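Local coordinates for zinc finger (CCCH type) motif-containing protein (Toxoplasma gondii, PDB 7NG2) that probably reads N6-methyladenosine in RNA through its YTH domain, the part crystallised here without RNA, and so links the mark to mRNA 3'-end processing, at residues I18-R23 with K128-T133; A49-D54 with M75-P80. All blocks are in the same frame, centred on the assembly; numbering follows the deposited sequence. Where two conformers were deposited one is given.

Contact 1 of 2, residues I18-R23 with K128-T133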
# COMPACT_ATOMS: atom_id res chain seq x y z
N ILE A 18 -3.77 -3.83 -1.06
CA ILE A 18 -4.35 -2.93 -0.06
C ILE A 18 -3.67 -3.18 1.28
O ILE A 18 -3.48 -4.32 1.70
CB ILE A 18 -5.88 -3.13 0.01
CG1 ILE A 18 -6.48 -2.72 -1.36
CG2 ILE A 18 -6.50 -2.30 1.15
CD1 ILE A 18 -7.93 -3.01 -1.56
N ILE A 19 -3.26 -2.09 1.94
CA ILE A 19 -2.62 -2.13 3.25
C ILE A 19 -3.57 -1.47 4.23
O ILE A 19 -4.03 -0.35 4.00
CB ILE A 19 -1.29 -1.36 3.21
CG1 ILE A 19 -0.28 -2.06 2.30
CG2 ILE A 19 -0.76 -1.15 4.63
CD1 ILE A 19 0.17 -3.40 2.83
N LYS A 20 -3.84 -2.14 5.34
CA LYS A 20 -4.65 -1.57 6.41
C LYS A 20 -3.75 -1.16 7.57
O LYS A 20 -2.72 -1.77 7.83
CB LYS A 20 -5.70 -2.58 6.90
CG LYS A 20 -6.70 -3.03 5.85
CD LYS A 20 -7.53 -1.88 5.26
CE LYS A 20 -8.49 -1.33 6.30
NZ LYS A 20 -9.46 -0.37 5.67
N SER A 21 -4.14 -0.10 8.27
CA SER A 21 -3.38 0.36 9.42
C SER A 21 -4.35 0.65 10.55
O SER A 21 -5.32 1.38 10.36
CB SER A 21 -2.62 1.64 9.09
OG SER A 21 -1.88 2.09 10.21
N ASN A 22 -4.09 0.10 11.74
CA ASN A 22 -4.99 0.41 12.84
C ASN A 22 -4.82 1.83 13.36
O ASN A 22 -5.76 2.39 13.92
CB ASN A 22 -4.90 -0.63 13.96
CG ASN A 22 -3.64 -0.49 14.79
OD1 ASN A 22 -2.55 -0.29 14.26
ND2 ASN A 22 -3.79 -0.61 16.11
N ARG A 23 -3.65 2.44 13.15
CA ARG A 23 -3.33 3.74 13.72
C ARG A 23 -2.94 4.69 12.61
O ARG A 23 -2.06 4.37 11.80
CB ARG A 23 -2.15 3.61 14.69
CG ARG A 23 -2.44 2.84 15.97
CD ARG A 23 -1.24 2.88 16.91
NE ARG A 23 -1.53 2.24 18.18
CZ ARG A 23 -1.88 2.89 19.29
NH1 ARG A 23 -1.98 4.22 19.27
NH2 ARG A 23 -2.12 2.23 20.41
N LYS A 128 -14.41 -3.99 2.18
CA LYS A 128 -14.15 -5.16 3.00
C LYS A 128 -12.75 -5.73 2.80
O LYS A 128 -12.44 -6.80 3.33
CB LYS A 128 -15.23 -6.23 2.80
CG LYS A 128 -16.64 -5.73 3.08
CD LYS A 128 -17.52 -6.82 3.68
CE LYS A 128 -17.11 -7.14 5.11
NZ LYS A 128 -17.71 -6.19 6.09
N SER A 129 -11.89 -5.01 2.08
CA SER A 129 -10.51 -5.44 1.90
C SER A 129 -9.82 -5.57 3.25
O SER A 129 -9.94 -4.70 4.11
CB SER A 129 -9.75 -4.41 1.07
OG SER A 129 -10.34 -4.25 -0.21
N ARG A 130 -9.08 -6.65 3.42
CA ARG A 130 -8.24 -6.84 4.59
C ARG A 130 -6.80 -6.47 4.26
O ARG A 130 -6.43 -6.23 3.11
CB ARG A 130 -8.34 -8.29 5.08
CG ARG A 130 -9.57 -8.57 5.93
CD ARG A 130 -9.38 -8.01 7.34
NE ARG A 130 -8.19 -8.54 8.00
CZ ARG A 130 -7.09 -7.83 8.29
NH1 ARG A 130 -7.02 -6.53 7.98
NH2 ARG A 130 -6.07 -8.42 8.89
N ASP A 131 -5.97 -6.44 5.30
CA ASP A 131 -4.57 -6.10 5.10
C ASP A 131 -3.92 -7.12 4.18
O ASP A 131 -3.98 -8.33 4.43
CB ASP A 131 -3.87 -6.10 6.46
CG ASP A 131 -2.44 -5.64 6.37
OD1 ASP A 131 -2.21 -4.57 5.79
OD2 ASP A 131 -1.56 -6.35 6.88
N GLY A 132 -3.31 -6.64 3.09
CA GLY A 132 -2.65 -7.49 2.11
C GLY A 132 -3.52 -7.98 0.97
O GLY A 132 -3.01 -8.72 0.12
N THR A 133 -4.79 -7.59 0.92
CA THR A 133 -5.65 -8.04 -0.17
C THR A 133 -5.12 -7.52 -1.50
O THR A 133 -4.89 -6.33 -1.66
CB THR A 133 -7.07 -7.50 0.05
OG1 THR A 133 -7.65 -8.10 1.23
CG2 THR A 133 -7.95 -7.81 -1.15
O HOH W 1 -10.90 -2.06 3.97

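Contact 2 of 2, residues A49-D54 with M75-P80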
# COMPACT_ATOMS: atom_id res chain seq x y z
N ALA A 49 6.26 -10.86 -4.60
CA ALA A 49 5.84 -9.89 -5.61
C ALA A 49 6.97 -8.93 -5.95
O ALA A 49 7.19 -8.61 -7.13
CB ALA A 49 4.60 -9.14 -5.11
N PHE A 50 7.71 -8.47 -4.94
CA PHE A 50 8.75 -7.46 -5.15
C PHE A 50 9.84 -7.96 -6.09
O PHE A 50 10.33 -7.22 -6.95
CB PHE A 50 9.38 -7.05 -3.82
CG PHE A 50 10.50 -6.06 -3.95
CD1 PHE A 50 10.23 -4.72 -4.18
CD2 PHE A 50 11.82 -6.47 -3.90
CE1 PHE A 50 11.27 -3.80 -4.32
CE2 PHE A 50 12.85 -5.56 -4.04
CZ PHE A 50 12.59 -4.24 -4.25
N THR A 51 10.25 -9.22 -5.94
CA THR A 51 11.33 -9.73 -6.77
C THR A 51 10.89 -10.05 -8.19
O THR A 51 11.74 -10.14 -9.08
CB THR A 51 11.94 -10.98 -6.12
OG1 THR A 51 10.97 -12.03 -6.05
CG2 THR A 51 12.46 -10.67 -4.71
N SER A 52 9.59 -10.22 -8.43
CA SER A 52 9.09 -10.74 -9.69
C SER A 52 8.16 -9.78 -10.42
O SER A 52 7.52 -10.19 -11.39
CB SER A 52 8.37 -12.06 -9.45
OG SER A 52 7.20 -11.84 -8.67
N THR A 53 8.06 -8.53 -9.99
CA THR A 53 7.19 -7.55 -10.61
C THR A 53 7.98 -6.27 -10.75
O THR A 53 8.79 -5.94 -9.88
CB THR A 53 5.96 -7.29 -9.73
OG1 THR A 53 5.43 -8.53 -9.26
CG2 THR A 53 4.89 -6.56 -10.50
N ASP A 54 7.74 -5.53 -11.84
CA ASP A 54 8.46 -4.27 -12.01
C ASP A 54 8.12 -3.28 -10.90
O ASP A 54 9.01 -2.62 -10.36
CB ASP A 54 8.18 -3.66 -13.38
CG ASP A 54 8.65 -4.54 -14.54
OD1 ASP A 54 9.43 -5.50 -14.36
OD2 ASP A 54 8.20 -4.24 -15.66
N MET A 75 9.92 -0.52 -2.06
CA MET A 75 11.25 -0.22 -2.59
C MET A 75 12.31 -1.23 -2.20
O MET A 75 13.40 -1.20 -2.78
CB MET A 75 11.70 1.16 -2.10
CG MET A 75 10.76 2.31 -2.46
SD MET A 75 10.50 2.52 -4.24
CE MET A 75 12.13 3.04 -4.76
N SER A 76 12.04 -2.09 -1.23
CA SER A 76 13.04 -3.05 -0.79
C SER A 76 12.32 -4.26 -0.22
O SER A 76 11.14 -4.21 0.11
CB SER A 76 13.97 -2.45 0.28
OG SER A 76 13.37 -2.47 1.57
N LEU A 77 13.08 -5.35 -0.08
CA LEU A 77 12.63 -6.49 0.68
C LEU A 77 12.63 -6.14 2.17
O LEU A 77 13.31 -5.21 2.60
CB LEU A 77 13.59 -7.66 0.46
CG LEU A 77 13.47 -8.35 -0.91
CD1 LEU A 77 14.57 -9.40 -1.10
CD2 LEU A 77 12.08 -8.97 -1.10
N PRO A 78 11.87 -6.88 2.97
CA PRO A 78 12.00 -6.76 4.43
C PRO A 78 13.46 -6.87 4.85
O PRO A 78 14.19 -7.74 4.38
CB PRO A 78 11.15 -7.93 4.95
CG PRO A 78 10.13 -8.15 3.86
CD PRO A 78 10.87 -7.88 2.58
N ASP A 79 13.88 -5.94 5.72
CA ASP A 79 15.28 -5.67 6.01
C ASP A 79 15.44 -5.47 7.52
O ASP A 79 14.98 -4.45 8.05
CB ASP A 79 15.70 -4.41 5.25
CG ASP A 79 17.15 -4.01 5.48
OD1 ASP A 79 17.86 -4.68 6.26
OD2 ASP A 79 17.59 -3.01 4.86
N PRO A 80 16.09 -6.40 8.22
CA PRO A 80 16.20 -6.26 9.68
C PRO A 80 16.95 -5.01 10.14
O PRO A 80 16.81 -4.63 11.31
CB PRO A 80 16.94 -7.54 10.10
CG PRO A 80 16.66 -8.51 9.01
CD PRO A 80 16.60 -7.69 7.75

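Contact 1 of 2, residues I18-R23 with K128-T133
Lys-20 lies against the turn at Asp-131: the aliphatic part of its side chain, CB to CD, runs alongside 129-131, and the amino end then leads away. CB packs on CB of Asp-131 at 4.0 Å. CG, anti to the carbonyl carbon (chi1 -61°), sits 3.5 Å from the backbone N of Asp-131 and near the plane of the Arg-130 guanidinium, at its edge by NH1. The bend at chi2 puts CD 3.9 Å from Ser-129 O, and that at chi3 turns CE away. NZ gives one hydrogen bond to a water, 2.8 Å away, that in turn donates to Ser-129 O, and another to Ser-61 OG of strand 55-62. Strand 14-21 runs between strand 55-62, parallel to it, and the chain leading into the short antiparallel strand 134-135, within the mixed sheet of the YTH domain. Arg-130 to Thr-133 form a type II beta turn, its third position taken by Gly-132, whose positive phi (90°) would crowd a side chain against the preceding carbonyl. Gly-132 N donates to Ile-18 O over 2.7 Å, while Ile-18 N makes a nearly straight bond to Thr-133 O at 2.8 Å. Asp-131 adds a side-chain acceptor: chi1 of -175°, with CG anti to the backbone N, sets the carboxylate carbon beside strand 14-21. Its OD1 accepts from Lys-20 N at 3.0 Å, met on the anti side. Ile-18 CD1 presses on Ser-129 CB at 3.5 Å, tight for two carbons, while Ser-129 OG is bonded to Leu-126 O.

Contact 2 of 2, residues A49-D54 with M75-P80
Phe-50 lays one face of its ring on the peptide between Ser-76 and Leu-77. Ser-76 C stands 4.0 Å above the ring centre, and Leu-77 N lies at a similar height, offset toward the rim. With CG anti to the backbone N (chi1 178°), the ring projects from the helix across this loop, and its CZ comes 3.5 Å from Met-75 O. The apolar contacts are made by Leu-77, whose CD2 touches Phe-50 CD2 at 3.8 Å, the two side chains crossing at a slant. The same methyl meets Thr-51 CG2 at 4.0 Å, here at about a right angle. In the YTH fold this joins the C-terminal part of helix 40-52 to the loop that leaves strand 67-74, the second arm of the antiparallel hairpin that follows the helix. No hydrogen bond crosses between 49-54 and 75-80; some polar groups are bonded within their own segment. Ala-49 O accepts both Thr-53 OG1, at 2.8 Å, and Ser-52 N. In the loop Ser-76 OG donates to Leu-77 O from above its carbonyl plane, at 2.9 Å, and is also bonded to Arg-99 N of strand 98-109.

How the contacts relate
Contact 2 is nested along the chain inside the long loop closed by contact 1, and both belong to the same YTH domain. Their centres are 19 Å apart and their nearest atoms about 9 Å, with no touch between them. Helix 40-52 bridges the gap: near its start Asn-42 and Lys-45 bond the carbonyls of Asp-131 and Gly-132, whereas its far end supplies Phe-50 and Thr-51. Ala-49 also packs on Phe-17 of strand 14-21. Contact 1 is partly buried and contact 2 lies at the surface. Ile-19 and Ser-21 touch Trp-36, which, by analogy with other YTH domains, probably belongs to the aromatic cage for N6-methyladenosine, unliganded in this apo form; contact 1 therefore adjoins the probable pocket.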